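Local coordinates for protein CocE/NonD family hydrolase (Staphylococcus aureus subsp. aureus COL, PDB 3III) that probably hydrolyses ester or amide bonds as a serine-type hydrolase of the CocE/NonD family, at residues W91-T96 / H446-Q451; G296-E301 / D339-G344. All blocks are in the same frame, centred on the assembly; numbering follows the deposited sequence.

Contact 1 of 2, residues W91-T96 / H446-Q451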
ATOM      1  N   TRP A  91      -3.383 -14.389 -14.283  1.00 14.71           N
ATOM      2  CA  TRP A  91      -3.387 -13.021 -13.752  1.00 14.32           C
ATOM      3  C   TRP A  91      -2.496 -12.179 -14.702  1.00 14.04           C
ATOM      4  O   TRP A  91      -1.358 -11.905 -14.389  1.00 12.46           O
ATOM      5  CB  TRP A  91      -2.872 -12.964 -12.316  1.00 14.43           C
ATOM      6  CG  TRP A  91      -3.273 -11.656 -11.599  1.00 14.15           C
ATOM      7  CD1 TRP A  91      -3.912 -10.576 -12.175  1.00 13.56           C
ATOM      8  CD2 TRP A  91      -3.105 -11.306 -10.203  1.00 16.13           C
ATOM      9  NE1 TRP A  91      -4.133  -9.604 -11.232  1.00 13.79           N
ATOM     10  CE2 TRP A  91      -3.616 -10.005 -10.033  1.00 13.49           C
ATOM     11  CE3 TRP A  91      -2.531 -11.945  -9.097  1.00 18.20           C
ATOM     12  CZ2 TRP A  91      -3.642  -9.366  -8.795  1.00 17.06           C
ATOM     13  CZ3 TRP A  91      -2.533 -11.293  -7.870  1.00 19.38           C
ATOM     14  CH2 TRP A  91      -3.080 -10.021  -7.727  1.00 18.90           C
ATOM     15  N   PRO A  92      -3.013 -11.851 -15.897  1.00 14.96           N
ATOM     16  CA  PRO A  92      -2.208 -11.298 -16.987  1.00 15.09           C
ATOM     17  C   PRO A  92      -1.674  -9.915 -16.746  1.00 13.72           C
ATOM     18  O   PRO A  92      -0.635  -9.542 -17.321  1.00 15.85           O
ATOM     19  CB  PRO A  92      -3.163 -11.338 -18.189  1.00 15.63           C
ATOM     20  CG  PRO A  92      -4.495 -11.527 -17.629  1.00 16.35           C
ATOM     21  CD  PRO A  92      -4.345 -12.257 -16.370  1.00 15.41           C
ATOM     22  N   THR A  93      -2.304  -9.192 -15.840  1.00 12.52           N
ATOM     23  CA  THR A  93      -1.989  -7.785 -15.591  1.00 11.29           C
ATOM     24  C   THR A  93      -0.952  -7.574 -14.489  1.00 10.31           C
ATOM     25  O   THR A  93      -0.730  -6.455 -14.020  1.00  9.94           O
ATOM     26  CB  THR A  93      -3.262  -7.085 -15.188  1.00 12.49           C
ATOM     27  OG1 THR A  93      -3.812  -7.727 -14.020  1.00 13.53           O
ATOM     28  CG2 THR A  93      -4.313  -7.078 -16.354  1.00  9.27           C
ATOM     29  N   LEU A  94      -0.370  -8.656 -13.976  1.00 12.39           N
ATOM     30  CA  LEU A  94       0.684  -8.571 -12.939  1.00 12.87           C
ATOM     31  C   LEU A  94       1.960  -7.881 -13.370  1.00 12.60           C
ATOM     32  O   LEU A  94       2.720  -7.412 -12.516  1.00 13.26           O
ATOM     33  CB  LEU A  94       1.053  -9.948 -12.383  1.00 14.53           C
ATOM     34  CG  LEU A  94       0.187 -10.460 -11.245  1.00 15.60           C
ATOM     35  CD1 LEU A  94       0.646 -11.890 -10.927  1.00 22.68           C
ATOM     36  CD2 LEU A  94       0.271  -9.521 -10.020  1.00 22.13           C
ATOM     37  N   GLY A  95       2.199  -7.844 -14.679  1.00 11.22           N
ATOM     38  CA  GLY A  95       3.340  -7.154 -15.214  1.00 12.16           C
ATOM     39  C   GLY A  95       4.572  -8.060 -15.295  1.00 13.31           C
ATOM     40  O   GLY A  95       4.459  -9.279 -15.152  1.00 11.91           O
ATOM     41  N   THR A  96       5.725  -7.459 -15.477  1.00 12.02           N
ATOM     42  CA  THR A  96       6.950  -8.251 -15.641  1.00 13.23           C
ATOM     43  C   THR A  96       7.737  -8.295 -14.383  1.00 11.91           C
ATOM     44  O   THR A  96       8.193  -7.262 -13.869  1.00 10.73           O
ATOM     45  CB  THR A  96       7.793  -7.672 -16.758  1.00 15.06           C
ATOM     46  OG1 THR A  96       6.984  -7.730 -17.958  1.00 19.03           O
ATOM     47  CG2 THR A  96       9.138  -8.514 -16.908  1.00 11.70           C
ATOM     48  N   HIS A 446      -4.021  -4.445  -9.600  1.00  7.66           N
ATOM     49  CA  HIS A 446      -3.454  -4.646 -10.955  1.00  8.34           C
ATOM     50  C   HIS A 446      -4.530  -4.638 -12.049  1.00  8.96           C
ATOM     51  O   HIS A 446      -4.522  -5.478 -12.929  1.00  9.83           O
ATOM     52  CB  HIS A 446      -2.608  -5.926 -11.042  1.00  8.27           C
ATOM     53  CG  HIS A 446      -1.346  -5.842 -10.242  1.00  9.55           C
ATOM     54  ND1 HIS A 446      -1.350  -5.883  -8.865  1.00  5.61           N
ATOM     55  CD2 HIS A 446      -0.060  -5.664 -10.616  1.00  8.94           C
ATOM     56  CE1 HIS A 446      -0.110  -5.719  -8.434  1.00 11.35           C
ATOM     57  NE2 HIS A 446       0.695  -5.587  -9.477  1.00  7.78           N
ATOM     58  N   ILE A 447      -5.490  -3.733 -11.931  1.00  8.17           N
ATOM     59  CA  ILE A 447      -6.437  -3.504 -13.023  1.00  7.86           C
ATOM     60  C   ILE A 447      -5.886  -2.398 -13.919  1.00  7.33           C
ATOM     61  O   ILE A 447      -5.066  -1.611 -13.491  1.00  6.83           O
ATOM     62  CB  ILE A 447      -7.885  -3.172 -12.546  1.00  7.28           C
ATOM     63  CG1 ILE A 447      -7.967  -1.803 -11.818  1.00  7.54           C
ATOM     64  CG2 ILE A 447      -8.408  -4.343 -11.683  1.00  8.41           C
ATOM     65  CD1 ILE A 447      -9.500  -1.412 -11.454  1.00  5.47           C
ATOM     66  N   GLU A 448      -6.244  -2.449 -15.188  1.00  8.07           N
ATOM     67  CA  GLU A 448      -5.758  -1.447 -16.166  1.00  8.77           C
ATOM     68  C   GLU A 448      -6.841  -0.480 -16.619  1.00  9.84           C
ATOM     69  O   GLU A 448      -6.534   0.490 -17.331  1.00 10.71           O
ATOM     70  CB  GLU A 448      -5.113  -2.145 -17.358  1.00  9.50           C
ATOM     71  CG  GLU A 448      -3.923  -3.013 -16.896  1.00  8.56           C
ATOM     72  CD  GLU A 448      -3.078  -3.583 -17.998  1.00 11.22           C
ATOM     73  OE1 GLU A 448      -3.428  -3.473 -19.207  1.00  9.46           O
ATOM     74  OE2 GLU A 448      -2.014  -4.176 -17.647  1.00 12.41           O
ATOM     75  N   ASN A 449      -8.082  -0.726 -16.204  1.00  9.41           N
ATOM     76  CA  ASN A 449      -9.216   0.210 -16.503  1.00  9.17           C
ATOM     77  C   ASN A 449      -9.611   1.049 -15.306  1.00  9.04           C
ATOM     78  O   ASN A 449     -10.788   1.367 -15.124  1.00  9.84           O
ATOM     79  CB  ASN A 449     -10.449  -0.582 -17.009  1.00 10.55           C
ATOM     80  CG  ASN A 449     -11.041  -1.516 -15.936  1.00 12.93           C
ATOM     81  OD1 ASN A 449     -10.340  -1.951 -15.033  1.00  7.82           O
ATOM     82  ND2 ASN A 449     -12.359  -1.742 -16.003  1.00 13.31           N
ATOM     83  N   GLY A 450      -8.631   1.434 -14.494  1.00  7.47           N
ATOM     84  CA  GLY A 450      -8.865   2.226 -13.345  1.00  8.92           C
ATOM     85  C   GLY A 450      -8.974   3.713 -13.614  1.00  8.88           C
ATOM     86  O   GLY A 450      -8.983   4.186 -14.753  1.00  7.99           O
ATOM     87  N   GLN A 451      -9.050   4.466 -12.527  1.00  9.06           N
ATOM     88  CA  GLN A 451      -9.360   5.877 -12.613  1.00  8.16           C
ATOM     89  C   GLN A 451      -8.262   6.672 -11.908  1.00  8.32           C
ATOM     90  O   GLN A 451      -7.187   6.163 -11.648  1.00  9.07           O
ATOM     91  CB  GLN A 451     -10.787   6.149 -12.085  1.00  7.75           C
ATOM     92  CG  GLN A 451     -10.999   5.949 -10.576  1.00  7.26           C
ATOM     93  CD  GLN A 451     -12.538   5.971 -10.138  1.00  8.12           C
ATOM     94  OE1 GLN A 451     -13.406   6.165 -10.955  1.00 11.94           O
ATOM     95  NE2 GLN A 451     -12.811   5.772  -8.848  1.00  7.32           N
TER
HETATM   96  O   HOH W   1       3.358  -6.247 -10.290  1.00  7.99           O

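Contact 2 of 2, residues G296-E301 / D339-G344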
ATOM      1  N   GLY A 296       3.179   5.439 -10.684  1.00  9.08           N
ATOM      2  CA  GLY A 296       1.848   5.049 -11.125  1.00  9.09           C
ATOM      3  C   GLY A 296       1.862   3.795 -12.028  1.00  9.32           C
ATOM      4  O   GLY A 296       1.050   3.665 -12.952  1.00  8.81           O
ATOM      5  N   ARG A 297       2.713   2.851 -11.677  1.00  8.89           N
ATOM      6  CA  ARG A 297       2.912   1.600 -12.414  1.00  8.72           C
ATOM      7  C   ARG A 297       2.544   0.400 -11.521  1.00  9.21           C
ATOM      8  O   ARG A 297       1.855   0.560 -10.512  1.00  7.79           O
ATOM      9  CB  ARG A 297       4.377   1.535 -12.863  1.00  8.95           C
ATOM     10  CG  ARG A 297       4.935   2.870 -13.524  1.00  8.49           C
ATOM     11  CD  ARG A 297       4.197   3.155 -14.765  1.00  9.42           C
ATOM     12  NE  ARG A 297       4.509   4.493 -15.288  1.00  7.95           N
ATOM     13  CZ  ARG A 297       5.382   4.779 -16.244  1.00 12.10           C
ATOM     14  NH1 ARG A 297       6.132   3.833 -16.798  1.00 13.54           N
ATOM     15  NH2 ARG A 297       5.532   6.066 -16.602  1.00 15.24           N
ATOM     16  N   LYS A 298       2.967  -0.806 -11.908  1.00  8.55           N
ATOM     17  CA  LYS A 298       2.563  -2.013 -11.215  1.00  9.54           C
ATOM     18  C   LYS A 298       3.503  -2.333 -10.016  1.00  8.95           C
ATOM     19  O   LYS A 298       4.684  -1.990 -10.022  1.00  9.42           O
ATOM     20  CB  LYS A 298       2.486  -3.172 -12.241  1.00 10.28           C
ATOM     21  CG  LYS A 298       1.322  -3.128 -13.182  1.00  9.70           C
ATOM     22  CD  LYS A 298       1.549  -3.997 -14.447  1.00  8.20           C
ATOM     23  CE  LYS A 298       0.486  -3.828 -15.496  1.00  9.01           C
ATOM     24  NZ  LYS A 298      -0.942  -4.165 -15.129  1.00  6.26           N
ATOM     25  N   GLU A 299       2.970  -3.012  -9.020  1.00  9.52           N
ATOM     26  CA  GLU A 299       3.589  -3.146  -7.683  1.00 10.01           C
ATOM     27  C   GLU A 299       4.883  -3.943  -7.623  1.00  9.70           C
ATOM     28  O   GLU A 299       5.965  -3.361  -7.380  1.00 10.11           O
ATOM     29  CB  GLU A 299       2.545  -3.705  -6.705  1.00  9.57           C
ATOM     30  CG  GLU A 299       2.968  -4.028  -5.270  1.00 11.08           C
ATOM     31  CD  GLU A 299       1.832  -4.659  -4.476  1.00 11.94           C
ATOM     32  OE1 GLU A 299       0.692  -4.658  -4.995  1.00 15.87           O
ATOM     33  OE2 GLU A 299       2.020  -5.190  -3.364  1.00 14.01           O
ATOM     34  N   TRP A 300       4.783  -5.252  -7.823  1.00 10.16           N
ATOM     35  CA  TRP A 300       5.962  -6.128  -7.776  1.00 10.24           C
ATOM     36  C   TRP A 300       6.856  -5.858  -8.993  1.00 10.28           C
ATOM     37  O   TRP A 300       8.083  -5.932  -8.896  1.00 11.31           O
ATOM     38  CB  TRP A 300       5.582  -7.616  -7.701  1.00 11.04           C
ATOM     39  CG  TRP A 300       4.877  -7.977  -6.425  1.00 12.72           C
ATOM     40  CD1 TRP A 300       5.450  -8.201  -5.194  1.00 13.56           C
ATOM     41  CD2 TRP A 300       3.469  -8.119  -6.236  1.00 14.71           C
ATOM     42  NE1 TRP A 300       4.482  -8.477  -4.264  1.00 12.60           N
ATOM     43  CE2 TRP A 300       3.257  -8.407  -4.867  1.00 12.77           C
ATOM     44  CE3 TRP A 300       2.362  -8.013  -7.094  1.00 16.64           C
ATOM     45  CZ2 TRP A 300       1.999  -8.645  -4.336  1.00 13.54           C
ATOM     46  CZ3 TRP A 300       1.107  -8.220  -6.579  1.00 16.14           C
ATOM     47  CH2 TRP A 300       0.922  -8.515  -5.194  1.00 15.52           C
ATOM     48  N   GLU A 301       6.269  -5.538 -10.141  1.00  8.73           N
ATOM     49  CA  GLU A 301       7.071  -5.160 -11.304  1.00 10.01           C
ATOM     50  C   GLU A 301       8.055  -3.996 -11.001  1.00  9.95           C
ATOM     51  O   GLU A 301       9.254  -4.059 -11.317  1.00  8.70           O
ATOM     52  CB  GLU A 301       6.161  -4.845 -12.478  1.00  9.14           C
ATOM     53  CG  GLU A 301       6.917  -4.226 -13.713  1.00 12.33           C
ATOM     54  CD  GLU A 301       5.923  -3.798 -14.761  1.00 10.12           C
ATOM     55  OE1 GLU A 301       5.299  -4.722 -15.405  1.00 14.86           O
ATOM     56  OE2 GLU A 301       5.761  -2.579 -14.942  1.00 12.30           O
ATOM     57  N   ASP A 339       0.126  10.835 -17.005  1.00  6.80           N
ATOM     58  CA  ASP A 339      -0.649  11.441 -18.085  1.00  7.66           C
ATOM     59  C   ASP A 339      -1.652  10.414 -18.699  1.00  8.15           C
ATOM     60  O   ASP A 339      -2.868  10.708 -18.804  1.00  7.16           O
ATOM     61  CB  ASP A 339       0.281  11.930 -19.183  1.00  8.08           C
ATOM     62  CG  ASP A 339      -0.508  12.529 -20.372  1.00 11.45           C
ATOM     63  OD1 ASP A 339      -1.660  12.998 -20.171  1.00  9.76           O
ATOM     64  OD2 ASP A 339       0.022  12.497 -21.477  1.00 12.53           O
ATOM     65  N   GLN A 340      -1.126   9.249 -19.095  1.00  7.52           N
ATOM     66  CA  GLN A 340      -1.911   8.108 -19.552  1.00  9.04           C
ATOM     67  C   GLN A 340      -1.342   6.830 -18.895  1.00  8.54           C
ATOM     68  O   GLN A 340      -0.365   6.890 -18.124  1.00  7.26           O
ATOM     69  CB  GLN A 340      -1.903   7.964 -21.092  1.00  9.99           C
ATOM     70  CG  GLN A 340      -2.469   9.114 -21.900  1.00 13.61           C
ATOM     71  CD  GLN A 340      -3.909   8.877 -22.448  1.00 21.62           C
ATOM     72  OE1 GLN A 340      -4.369   7.712 -22.674  1.00 23.64           O
ATOM     73  NE2 GLN A 340      -4.644   9.997 -22.665  1.00 21.62           N
ATOM     74  N   PHE A 341      -1.926   5.687 -19.242  1.00  7.94           N
ATOM     75  CA  PHE A 341      -1.522   4.373 -18.709  1.00  7.67           C
ATOM     76  C   PHE A 341      -0.060   4.188 -19.095  1.00  8.33           C
ATOM     77  O   PHE A 341       0.288   4.175 -20.311  1.00  8.04           O
ATOM     78  CB  PHE A 341      -2.429   3.252 -19.301  1.00  7.79           C
ATOM     79  CG  PHE A 341      -2.012   1.867 -18.930  1.00  5.96           C
ATOM     80  CD1 PHE A 341      -2.481   1.264 -17.794  1.00  7.57           C
ATOM     81  CD2 PHE A 341      -1.115   1.184 -19.720  1.00  9.67           C
ATOM     82  CE1 PHE A 341      -2.053  -0.017 -17.416  1.00  9.43           C
ATOM     83  CE2 PHE A 341      -0.653  -0.091 -19.356  1.00  9.84           C
ATOM     84  CZ  PHE A 341      -1.155  -0.709 -18.212  1.00  9.05           C
ATOM     85  N   TYR A 342       0.798   3.996 -18.094  1.00  7.74           N
ATOM     86  CA  TYR A 342       2.264   3.784 -18.375  1.00  8.35           C
ATOM     87  C   TYR A 342       2.902   4.906 -19.185  1.00  7.92           C
ATOM     88  O   TYR A 342       3.857   4.686 -19.988  1.00  9.85           O
ATOM     89  CB  TYR A 342       2.470   2.409 -19.015  1.00  7.49           C
ATOM     90  CG  TYR A 342       2.763   1.373 -17.939  1.00  7.50           C
ATOM     91  CD1 TYR A 342       1.814   1.068 -16.956  1.00  5.52           C
ATOM     92  CD2 TYR A 342       4.033   0.765 -17.853  1.00  8.57           C
ATOM     93  CE1 TYR A 342       2.077   0.144 -15.937  1.00  7.04           C
ATOM     94  CE2 TYR A 342       4.314  -0.147 -16.803  1.00 10.08           C
ATOM     95  CZ  TYR A 342       3.294  -0.489 -15.893  1.00  7.98           C
ATOM     96  OH  TYR A 342       3.556  -1.401 -14.853  1.00  8.49           O
ATOM     97  N   LYS A 343       2.394   6.111 -18.974  1.00  7.48           N
ATOM     98  CA  LYS A 343       2.971   7.307 -19.629  1.00  8.57           C
ATOM     99  C   LYS A 343       2.904   8.423 -18.605  1.00  7.90           C
ATOM    100  O   LYS A 343       1.818   8.858 -18.191  1.00  7.88           O
ATOM    101  CB  LYS A 343       2.222   7.707 -20.864  1.00  8.45           C
ATOM    102  CG  LYS A 343       2.823   8.930 -21.576  1.00 10.65           C
ATOM    103  CD  LYS A 343       1.847   9.525 -22.573  1.00 12.46           C
ATOM    104  CE  LYS A 343       2.450  10.711 -23.352  1.00 12.58           C
ATOM    105  NZ  LYS A 343       2.607  11.895 -22.461  1.00 14.04           N
ATOM    106  N   GLY A 344       4.057   8.909 -18.202  1.00  8.48           N
ATOM    107  CA  GLY A 344       4.120  10.047 -17.256  1.00  8.81           C
ATOM    108  C   GLY A 344       5.510  10.589 -17.113  1.00 11.13           C
ATOM    109  O   GLY A 344       6.438  10.109 -17.781  1.00 13.84           O
TER
HETATM  110  O   HOH W   2       0.328   4.691 -15.474  1.00  7.36           O

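Contact 1 of 2, residues W91-T96 / H446-Q451
W91 meets H446 obliquely, its NE1 lying 4.0 Å from CB of H446 and the planes of its six-membered ring and the imidazole inclined at 74°. The indole N-H itself is bonded to S523, and the ring also touches a bound palmitic acid. T93 supplies the direct polar link: its OG1 donates to the carbonyl O of H446 over 2.6 Å, in the carbonyl plane and with a C=O...OG1 angle of 155°. With OG1 between the backbone N and the carbonyl carbon (chi1 58°), CG2 is anti to the carbonyl carbon and lies 3.9 Å from E448 OE2; that carboxylate forms its salt bridge with K298. L94 follows with a CH-pi contact, CD2 standing 3.9 Å from the centroid of the H446 ring and almost on its normal. The same methyl lies over the W91 indole, a wedge between two aromatic rings. One water bridges the two segments, donating to L94 O at 2.6 Å and hydrogen-bonded to H446 NE2 at 2.9 Å. H446 and I447 both face D443, the pattern of a G1 beta bulge, here opening strand 447-458 where the C-terminal beta domain meets a loop of the alpha/beta-hydrolase domain.

Contact 2 of 2, residues G296-E301 / D339-G344
Y342 and E301 reach toward each other tip to tip, and the phenol OH donates to E301 OE2 over a short 2.5 Å. The hydroxyl comes from above the carboxylate plane, 42° out of it, while OE2 itself lies at the edge of the tyrosine ring and in its plane. The same OH accepts the backbone N-H of K298 at 3.1 Å, with an angle of 141° at the hydrogen, so two bonds grip the phenol oxygen. A water adds a third polar link, donating to G296 O and accepting from Y342 N, each at 2.8 Å. K298 is the N-cap residue of helix 299-304, and Y342 sits within the type II turn Q340-K343, which joins strands 333-338 and 343-349 at the margin of the large mixed sheet; D339 and Q340 both face K343 as a classic beta bulge.

R297 makes the contacts to the ring face. A bend at chi2 (-63°) sets its CD directly over the centre of the Y342 ring, 3.6 Å from the centroid, in a CH-pi contact. The guanidinium adds an off-centre cation-pi contact, CZ lying 5.0 Å from that centroid. One guanidinium face rests on Y342 C, and NH2 makes a salt bridge with E336. Among charged groups of the turn, K343 NZ forms a salt bridge with D339 OD2 (2.8 Å), which offers its anti lone pair.

In the fold
From the N terminus, the chain first passes through 91-96, the loop after helix 87-90, and contact 1 closes only when it reaches 446-451, 350 residues later. Contact 2 falls wholly within that span: 296-301, at the start of helix 299-304, meets 339-344 after a much shorter excursion of 38 residues. The two are therefore nested, not crossed, and their centres lie about 10 Å apart. K298 connects them directly, its NZ lying 2.6 Å from T93 O and 2.7 Å from E448 OE2. Together they tie the edge of the mixed hydrolase sheet and helix 299-304 to the loop 91-96 and the five-stranded sheet of the C-terminal region.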